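Local coordinates for protein putative transcriptional regulator, LysR family (Vibrio parahaemolyticus, PDB 3OXN) that probably acts as a LysR-type DNA-binding transcription factor, of which this chain is the effector-binding (substrate-binding) part without the DNA-binding domain, at residues Ser115-Met120 against Gln140-Leu145. Sequence-based numbering, arbitrary orientation.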
loop_
_atom_site.group_PDB
_atom_site.type_symbol
_atom_site.label_atom_id
_atom_site.label_comp_id
_atom_site.label_asym_id
_atom_site.label_seq_id
_atom_site.Cartn_x
_atom_site.Cartn_y
_atom_site.Cartn_z
ATOM N N SER A 115 0.380 -27.907 2.587
ATOM C CA SER A 115 -0.158 -28.536 1.381
ATOM C C SER A 115 -0.887 -27.566 0.470
ATOM O O SER A 115 -1.462 -27.979 -0.527
ATOM C CB SER A 115 -1.165 -29.639 1.731
ATOM O OG SER A 115 -1.019 -30.089 3.059
ATOM N N HIS A 116 -0.912 -26.290 0.822
ATOM C CA HIS A 116 -1.745 -25.342 0.087
ATOM C C HIS A 116 -0.935 -24.168 -0.454
ATOM O O HIS A 116 0.127 -23.838 0.095
ATOM C CB HIS A 116 -2.879 -24.826 0.986
ATOM C CG HIS A 116 -3.980 -25.814 1.213
ATOM N ND1 HIS A 116 -5.136 -25.824 0.461
ATOM C CD2 HIS A 116 -4.110 -26.812 2.115
ATOM C CE1 HIS A 116 -5.929 -26.793 0.886
ATOM N NE2 HIS A 116 -5.329 -27.409 1.889
ATOM N N PRO A 117 -1.441 -23.524 -1.525
ATOM C CA PRO A 117 -0.784 -22.347 -2.108
ATOM C C PRO A 117 -0.829 -21.219 -1.091
ATOM O O PRO A 117 -1.864 -21.029 -0.455
ATOM C CB PRO A 117 -1.685 -21.977 -3.290
ATOM C CG PRO A 117 -2.749 -23.021 -3.353
ATOM C CD PRO A 117 -2.789 -23.733 -2.071
ATOM N N HIS A 118 0.264 -20.489 -0.940
ATOM C CA HIS A 118 0.343 -19.443 0.062
ATOM C C HIS A 118 0.404 -18.077 -0.599
ATOM O O HIS A 118 1.149 -17.887 -1.556
ATOM C CB HIS A 118 1.586 -19.633 0.940
ATOM C CG HIS A 118 1.469 -20.741 1.946
ATOM N ND1 HIS A 118 1.397 -22.072 1.585
ATOM C CD2 HIS A 118 1.451 -20.716 3.300
ATOM C CE1 HIS A 118 1.318 -22.816 2.677
ATOM N NE2 HIS A 118 1.356 -22.021 3.730
ATOM N N ALA A 119 -0.386 -17.134 -0.084
ATOM C CA ALA A 119 -0.305 -15.731 -0.491
ATOM C C ALA A 119 0.168 -14.875 0.681
ATOM O O ALA A 119 -0.510 -14.784 1.698
ATOM C CB ALA A 119 -1.647 -15.248 -0.999
HETATM N N MSE A 120 1.336 -14.254 0.553
HETATM C CA MSE A 120 1.917 -13.532 1.687
HETATM C C MSE A 120 1.755 -12.032 1.607
HETATM O O MSE A 120 2.428 -11.371 0.827
HETATM C CB MSE A 120 3.392 -13.854 1.827
HETATM C CG MSE A 120 4.022 -13.152 2.996
HETATM SE SE MSE A 120 5.714 -13.971 3.526
HETATM C CE MSE A 120 5.218 -15.869 3.435
ATOM N N GLN A 140 9.094 -27.379 1.727
ATOM C CA GLN A 140 8.839 -26.086 1.121
ATOM C C GLN A 140 7.319 -25.924 0.975
ATOM O O GLN A 140 6.616 -26.885 0.673
ATOM C CB GLN A 140 9.480 -26.078 -0.261
ATOM C CG GLN A 140 10.454 -24.964 -0.547
ATOM C CD GLN A 140 11.415 -25.362 -1.666
ATOM O OE1 GLN A 140 12.316 -26.185 -1.457
ATOM N NE2 GLN A 140 11.208 -24.803 -2.867
ATOM N N ARG A 141 6.791 -24.727 1.181
ATOM C CA ARG A 141 5.429 -24.500 0.737
ATOM C C ARG A 141 5.473 -23.794 -0.611
ATOM O O ARG A 141 6.511 -23.284 -1.008
ATOM C CB ARG A 141 4.624 -23.714 1.779
ATOM C CG ARG A 141 4.970 -22.267 1.870
ATOM C CD ARG A 141 4.543 -21.723 3.211
ATOM N NE ARG A 141 5.179 -20.444 3.506
ATOM C CZ ARG A 141 6.483 -20.297 3.716
ATOM N NH1 ARG A 141 7.300 -21.347 3.659
ATOM N NH2 ARG A 141 6.969 -19.093 3.982
ATOM N N LYS A 142 4.360 -23.793 -1.333
ATOM C CA LYS A 142 4.275 -23.045 -2.581
ATOM C C LYS A 142 3.785 -21.636 -2.279
ATOM O O LYS A 142 2.662 -21.432 -1.828
ATOM C CB LYS A 142 3.361 -23.753 -3.594
ATOM C CG LYS A 142 2.092 -24.379 -2.952
ATOM C CD LYS A 142 1.335 -25.392 -3.864
ATOM C CE LYS A 142 0.033 -25.879 -3.178
ATOM N NZ LYS A 142 -0.652 -27.045 -3.837
HETATM N N MSE A 143 4.659 -20.668 -2.510
HETATM C CA MSE A 143 4.352 -19.258 -2.341
HETATM C C MSE A 143 3.845 -18.651 -3.642
HETATM O O MSE A 143 4.613 -18.090 -4.421
HETATM C CB MSE A 143 5.631 -18.550 -1.929
HETATM C CG MSE A 143 5.796 -18.381 -0.429
HETATM SE SE MSE A 143 5.024 -16.647 -0.014
HETATM C CE MSE A 143 6.005 -15.576 -1.326
ATOM N N VAL A 144 2.549 -18.761 -3.883
ATOM C CA VAL A 144 1.964 -18.348 -5.153
ATOM C C VAL A 144 1.865 -16.824 -5.329
ATOM O O VAL A 144 1.826 -16.318 -6.450
ATOM C CB VAL A 144 0.576 -18.994 -5.323
ATOM C CG1 VAL A 144 -0.371 -18.068 -6.028
ATOM C CG2 VAL A 144 0.698 -20.314 -6.053
ATOM N N LEU A 145 1.816 -16.087 -4.227
ATOM C CA LEU A 145 1.664 -14.635 -4.312
ATOM C C LEU A 145 2.350 -13.894 -3.163
ATOM O O LEU A 145 2.200 -14.250 -1.992
ATOM C CB LEU A 145 0.183 -14.251 -4.394
ATOM C CG LEU A 145 -0.179 -12.765 -4.306
ATOM C CD1 LEU A 145 0.645 -11.937 -5.280
ATOM C CD2 LEU A 145 -1.684 -12.547 -4.539
#
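The backbone N-H groups of H118 and M120 donate to the carbonyls of K142 and L145, pairing two parallel strands joined by helix 125-134. This is a beta-alpha-beta unit in one lobe of the LysR substrate-binding domain, a periplasmic-binding-protein-like fold. H118 N lies 2.7 Å from K142 O, and M120 N binds L145 O at 2.7 Å. Between them, H118 O takes a long bond from L145 N and a weak, bent one from V144 N, a doubling that comes where V144 departs from extended geometry.

On the H118 side, the aliphatic part of R141 crosses one face of the imidazole with CD over the ring, modelled too close for the detail to be relied on. The guanidinium stands almost upright to that ring, 84° between planes, and meets H118 CD2 with its edge. It also meets the selenomethionine M120, whose CG is anti to the backbone N (chi1 -179°) and whose CE sits 3.7 Å from R141 NH2; that same methyl touches SE of the second selenomethionine, M143. On the other side of the strand pair, K142 runs extended beside the P117 ring, its CE 3.7 Å from P117 CD, while A119 CB packs on L145 CB.

Further out, a salt bridge from R141 NH2 to E132 OE2 of the connecting helix holds the guanidinium, and Y113 meets the H118 ring edge-to-face. Backbone hydrogen bonds join A119 to I163 and T165 of strand 163-167, which makes 117-120 an inner strand. Strand 142-146 is outermost within its chain, but L145 pairs in parallel with a strand of the second subunit, continuing the sheet across the dimer. Within its own segment, H118 ND1 also makes a weak, bent bond to H116 O.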